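Local structure of penicillin-binding protein (3TG9) at residues B[49-54]-B[200-205]; B[295-300]-B[312-317]. The protein probably acts through an active-site serine that forms an acyl-enzyme with penicillin-like ligands, as in the beta-lactamase and penicillin-binding protein superfamily, although its natural substrate is not established. All blocks are in the same frame, centred on the assembly; numbering follows the deposited sequence.

How the interactions relate
Both contacts are largely buried and lie on the same side of the chain's centre, about 8 Å apart between centres. Interaction 2 belongs to the main antiparallel sheet, pairing 295-300 with 312-317 through backbone hydrogen bonds, one of them weak, with sulfur and aromatic groups packed on its faces. Interaction 1 is smaller and more irregular: a single backbone bridge and a water join 49-54 to 200-205, and one end, at R50 and K200, opens toward solvent. The two meet at N315, whose ND2 and backbone O hold L203 O and Y205 N, and F51 packs against C313. Hydrophobic core chemistry passes into polar loop chemistry beyond the strand ends.

Interaction 1: residues B[49-54]-B[200-205]; sequences TRFGIA and KTALGY
The aromatic ring of F51 meets A202 obliquely, its CE1 3.8 Å from A202 CB, while the guanidinium of R50 has K200 O near its plane at one edge and T201 OG1 in an oblique position. Between these groups runs a single beta bridge, R50 with T201, which joins the two segments side by side in the same direction within the fold of the beta-lactamase family. R50 N donates to K200 O at 2.7 Å, from a position tilted 34° out of the carbonyl plane. A202 N returns a bond to R50 O at 2.9 Å, almost straight at hydrogen (176°), so R50 is gripped through both its N and its O.

A202 and T49 are small enough to sit against the F51 ring and the backbone. A202 CB points at the other segment and is touched by T49 CG2 at 3.6 Å as well as by the ring. T49 can serve two neighbours because its methyl stands anti to the backbone N, while OG1, turned the other way, bonds to E46 N. T201 faces away, and its hydroxyl is held by P198 O.

The partly exposed end is polar. R50 bends at chi2 (102°), which lays its aliphatic part beside K200 O, and NE then reaches E188 O. Its NH1 stays 5.1 Å from K200 NZ, a pairing of like charges that the solvent-facing position of K200 would probably soften. Beyond the bridge the backbones diverge, and one water carries the link across: it accepts from G52 N at 3.2 Å and donates to A202 O at 2.8 Å.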
loop_
_atom_site.group_PDB
_atom_site.type_symbol
_atom_site.label_atom_id
_atom_site.label_comp_id
_atom_site.label_asym_id
_atom_site.label_seq_id
_atom_site.Cartn_x
_atom_site.Cartn_y
_atom_site.Cartn_z
ATOM N N THR B 49 5.681 9.778 -16.770
ATOM C CA THR B 49 5.422 9.260 -15.434
ATOM C C THR B 49 4.453 10.180 -14.700
ATOM O O THR B 49 4.655 11.398 -14.670
ATOM C CB THR B 49 6.712 9.231 -14.603
ATOM O OG1 THR B 49 7.724 8.486 -15.290
ATOM C CG2 THR B 49 6.459 8.614 -13.244
ATOM N N ARG B 50 3.409 9.603 -14.108
ATOM C CA ARG B 50 2.493 10.374 -13.270
ATOM C C ARG B 50 2.997 10.521 -11.842
ATOM O O ARG B 50 3.474 9.557 -11.240
ATOM C CB ARG B 50 1.113 9.736 -13.233
ATOM C CG ARG B 50 0.333 9.936 -14.480
ATOM C CD ARG B 50 0.350 8.676 -15.336
ATOM N NE ARG B 50 -0.843 8.684 -16.161
ATOM C CZ ARG B 50 -1.553 7.615 -16.460
ATOM N NH1 ARG B 50 -1.170 6.421 -16.026
ATOM N NH2 ARG B 50 -2.637 7.751 -17.219
ATOM N N PHE B 51 2.866 11.733 -11.304
ATOM C CA PHE B 51 3.300 12.035 -9.951
ATOM C C PHE B 51 2.144 12.583 -9.124
ATOM O O PHE B 51 1.321 13.344 -9.630
ATOM C CB PHE B 51 4.421 13.073 -9.966
ATOM C CG PHE B 51 5.695 12.595 -10.597
ATOM C CD1 PHE B 51 6.701 12.045 -9.820
ATOM C CD2 PHE B 51 5.900 12.723 -11.966
ATOM C CE1 PHE B 51 7.881 11.625 -10.387
ATOM C CE2 PHE B 51 7.078 12.306 -12.540
ATOM C CZ PHE B 51 8.072 11.753 -11.750
ATOM N N GLY B 52 2.079 12.189 -7.856
ATOM C CA GLY B 52 1.154 12.814 -6.926
ATOM C C GLY B 52 1.637 14.228 -6.662
ATOM O O GLY B 52 2.847 14.469 -6.640
ATOM N N ILE B 53 0.713 15.163 -6.465
ATOM C CA ILE B 53 1.095 16.577 -6.304
ATOM C C ILE B 53 0.627 17.237 -5.002
ATOM O O ILE B 53 0.750 18.462 -4.833
ATOM C CB ILE B 53 0.632 17.422 -7.513
ATOM C CG1 ILE B 53 -0.882 17.632 -7.489
ATOM C CG2 ILE B 53 1.040 16.747 -8.840
ATOM C CD1 ILE B 53 -1.398 18.411 -8.707
ATOM N N ALA B 54 0.099 16.435 -4.079
ATOM C CA ALA B 54 -0.329 16.957 -2.788
ATOM C C ALA B 54 -1.245 18.167 -2.975
ATOM O O ALA B 54 -2.148 18.128 -3.815
ATOM C CB ALA B 54 0.882 17.311 -1.954
ATOM N N LYS B 200 2.846 3.609 -15.428
ATOM C CA LYS B 200 3.506 4.898 -15.589
ATOM C C LYS B 200 3.091 5.873 -14.490
ATOM O O LYS B 200 2.714 7.022 -14.746
ATOM C CB LYS B 200 3.258 5.457 -16.992
ATOM C CG LYS B 200 3.998 4.655 -18.081
ATOM C CD LYS B 200 4.005 5.333 -19.453
ATOM C CE LYS B 200 2.939 4.754 -20.394
ATOM N NZ LYS B 200 1.572 5.317 -20.166
ATOM N N THR B 201 3.177 5.378 -13.260
ATOM C CA THR B 201 2.874 6.144 -12.067
ATOM C C THR B 201 4.003 5.924 -11.082
ATOM O O THR B 201 4.414 4.798 -10.844
ATOM C CB THR B 201 1.565 5.692 -11.411
ATOM O OG1 THR B 201 0.524 5.655 -12.394
ATOM C CG2 THR B 201 1.173 6.655 -10.305
ATOM N N ALA B 202 4.524 7.002 -10.521
ATOM C CA ALA B 202 5.644 6.881 -9.609
ATOM C C ALA B 202 5.138 6.576 -8.201
ATOM O O ALA B 202 4.071 7.060 -7.801
ATOM C CB ALA B 202 6.483 8.169 -9.627
ATOM N N LEU B 203 5.892 5.752 -7.476
ATOM C CA LEU B 203 5.656 5.517 -6.060
ATOM C C LEU B 203 6.339 6.637 -5.281
ATOM O O LEU B 203 7.348 7.191 -5.735
ATOM C CB LEU B 203 6.189 4.140 -5.618
ATOM C CG LEU B 203 5.303 2.920 -5.927
ATOM C CD1 LEU B 203 4.982 2.861 -7.397
ATOM C CD2 LEU B 203 5.942 1.605 -5.487
ATOM N N GLY B 204 5.783 6.970 -4.118
ATOM C CA GLY B 204 6.309 8.043 -3.300
ATOM C C GLY B 204 7.212 7.506 -2.216
ATOM O O GLY B 204 6.795 6.674 -1.417
ATOM N N TYR B 205 8.458 7.959 -2.199
ATOM C CA TYR B 205 9.428 7.406 -1.267
ATOM C C TYR B 205 9.698 8.322 -0.078
ATOM O O TYR B 205 9.912 9.541 -0.227
ATOM C CB TYR B 205 10.714 7.011 -2.000
ATOM C CG TYR B 205 10.477 5.876 -2.974
ATOM C CD1 TYR B 205 10.601 4.550 -2.567
ATOM C CD2 TYR B 205 10.085 6.127 -4.281
ATOM C CE1 TYR B 205 10.367 3.503 -3.446
ATOM C CE2 TYR B 205 9.841 5.086 -5.169
ATOM C CZ TYR B 205 9.984 3.773 -4.741
ATOM O OH TYR B 205 9.742 2.739 -5.615
HETATM O O HOH W 1 4.016 9.759 -7.173
#

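Interaction 2: residues B[295-300]-B[312-317]; sequences GVCFHS and VCANQS
C297, F298 and H299 pair with A314, C313 and V312 in the hairpin formed by strands 296-303 and 308-314, neighbours in the central antiparallel sheet of the beta-lactamase-type fold. The axes of 296-300 and 312-314 come within 5.0 Å and are antiparallel at 176°.

The backbone bonds come in two pairs. H299 and V312 form a hydrogen-bonded pair, with V312 N giving to H299 O at 2.7 Å and H299 N to V312 O at 3.1 Å. V312 O also takes a CA-H contact from F298, so this carbonyl is approached twice. C297 and A314 make the second pair, less evenly: A314 N reaches C297 O at 3.1 Å, whereas the return bond from C297 N to A314 O is weak. Past A314 the strand ends, and G295, whose positive phi suits glycine, gives its N-H to S317 OG at 3.0 Å.

Sulfur meets carbon on both faces. On one, C313 SG lies at the edge of the F298 ring, 3.7 Å from CE1 and 80° off the ring normal. F298 reaches it because CG stands anti to the backbone N (chi1 175°), swinging the ring across the non-hydrogen-bonded pair, with I53 and V289 also against it. On the other face, C297 SG touches A314 CB at 3.6 Å; the small methyl accepts the bulkier sulfur on the face covered by helix 320-330, whose A320 packs on C297 and V312.

F298, packed on I53, lies near, without touching, S55 and K58, whose SxxK pattern probably marks the catalytic centre. The chemistry implies a division of labour: three backbone bonds and a weak fourth serve buried peptide groups and tie the strands, while the F298 ring and the two sulfurs pack the faces of the sheet.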
loop_
_atom_site.group_PDB
_atom_site.type_symbol
_atom_site.label_atom_id
_atom_site.label_comp_id
_atom_site.label_asym_id
_atom_site.label_seq_id
_atom_site.Cartn_x
_atom_site.Cartn_y
_atom_site.Cartn_z
ATOM N N GLY B 295 6.720 11.478 0.882
ATOM C CA GLY B 295 7.095 10.907 -0.399
ATOM C C GLY B 295 6.745 11.735 -1.625
ATOM O O GLY B 295 6.814 11.234 -2.753
ATOM N N VAL B 296 6.365 12.994 -1.412
ATOM C CA VAL B 296 5.874 13.854 -2.487
ATOM C C VAL B 296 6.275 15.316 -2.307
ATOM O O VAL B 296 6.139 15.873 -1.214
ATOM C CB VAL B 296 4.345 13.857 -2.514
ATOM C CG1 VAL B 296 3.835 14.912 -3.476
ATOM C CG2 VAL B 296 3.807 12.478 -2.875
ATOM N N CYS B 297 6.750 15.947 -3.379
ATOM C CA CYS B 297 6.828 17.413 -3.425
ATOM C C CYS B 297 6.596 17.925 -4.850
ATOM O O CYS B 297 6.760 17.192 -5.827
ATOM C CB CYS B 297 8.127 17.949 -2.817
ATOM S SG CYS B 297 9.634 17.492 -3.686
ATOM N N PHE B 298 6.185 19.181 -4.956
ATOM C CA PHE B 298 5.648 19.702 -6.199
ATOM C C PHE B 298 5.679 21.227 -6.173
ATOM O O PHE B 298 5.268 21.836 -5.195
ATOM C CB PHE B 298 4.206 19.223 -6.354
ATOM C CG PHE B 298 3.486 19.783 -7.556
ATOM C CD1 PHE B 298 3.810 19.361 -8.842
ATOM C CD2 PHE B 298 2.466 20.714 -7.398
ATOM C CE1 PHE B 298 3.131 19.845 -9.946
ATOM C CE2 PHE B 298 1.783 21.197 -8.492
ATOM C CZ PHE B 298 2.122 20.768 -9.772
ATOM N N HIS B 299 6.184 21.828 -7.242
ATOM C CA HIS B 299 6.110 23.279 -7.419
ATOM C C HIS B 299 5.803 23.545 -8.865
ATOM O O HIS B 299 6.415 22.952 -9.746
ATOM C CB HIS B 299 7.424 23.971 -7.059
ATOM C CG HIS B 299 7.554 24.300 -5.609
ATOM N ND1 HIS B 299 8.260 23.516 -4.725
ATOM C CD2 HIS B 299 7.062 25.334 -4.883
ATOM C CE1 HIS B 299 8.194 24.044 -3.516
ATOM N NE2 HIS B 299 7.473 25.150 -3.588
ATOM N N SER B 300 4.849 24.428 -9.114
ATOM C CA SER B 300 4.528 24.790 -10.484
ATOM C C SER B 300 4.067 26.240 -10.544
ATOM O O SER B 300 3.449 26.739 -9.603
ATOM C CB SER B 300 3.460 23.856 -11.042
ATOM O OG SER B 300 3.442 23.897 -12.452
ATOM N N VAL B 312 7.633 21.309 -11.540
ATOM C CA VAL B 312 8.552 20.369 -10.908
ATOM C C VAL B 312 7.776 19.309 -10.129
ATOM O O VAL B 312 7.156 19.609 -9.110
ATOM C CB VAL B 312 9.569 21.087 -9.997
ATOM C CG1 VAL B 312 10.589 20.106 -9.468
ATOM C CG2 VAL B 312 10.270 22.212 -10.767
ATOM N N CYS B 313 7.789 18.076 -10.636
ATOM C CA CYS B 313 7.175 16.942 -9.950
ATOM C C CYS B 313 8.271 16.065 -9.356
ATOM O O CYS B 313 9.283 15.816 -10.002
ATOM C CB CYS B 313 6.320 16.128 -10.918
ATOM S SG CYS B 313 4.869 16.970 -11.575
ATOM N N ALA B 314 8.091 15.617 -8.120
ATOM C CA ALA B 314 9.062 14.712 -7.512
ATOM C C ALA B 314 8.396 13.638 -6.657
ATOM O O ALA B 314 7.441 13.927 -5.931
ATOM C CB ALA B 314 10.069 15.483 -6.692
ATOM N N ASN B 315 8.909 12.408 -6.749
ATOM C CA ASN B 315 8.444 11.315 -5.892
ATOM C C ASN B 315 9.366 11.108 -4.698
ATOM O O ASN B 315 9.664 9.986 -4.316
ATOM C CB ASN B 315 8.193 10.007 -6.680
ATOM C CG ASN B 315 9.479 9.339 -7.186
ATOM O OD1 ASN B 315 10.406 10.011 -7.659
ATOM N ND2 ASN B 315 9.525 7.996 -7.109
ATOM N N GLN B 316 9.830 12.222 -4.138
ATOM C CA GLN B 316 10.530 12.238 -2.857
ATOM C C GLN B 316 9.994 13.407 -2.037
ATOM O O GLN B 316 9.239 14.243 -2.546
ATOM C CB GLN B 316 12.035 12.382 -3.051
ATOM C CG GLN B 316 12.440 13.712 -3.657
ATOM C CD GLN B 316 13.938 13.815 -3.893
ATOM O OE1 GLN B 316 14.470 13.249 -4.849
ATOM N NE2 GLN B 316 14.624 14.560 -3.027
ATOM N N SER B 317 10.384 13.468 -0.772
ATOM C CA SER B 317 9.765 14.394 0.175
ATOM C C SER B 317 10.120 15.887 0.007
ATOM O O SER B 317 9.286 16.749 0.271
ATOM C CB SER B 317 10.018 13.919 1.608
ATOM O OG SER B 317 9.298 12.721 1.874
#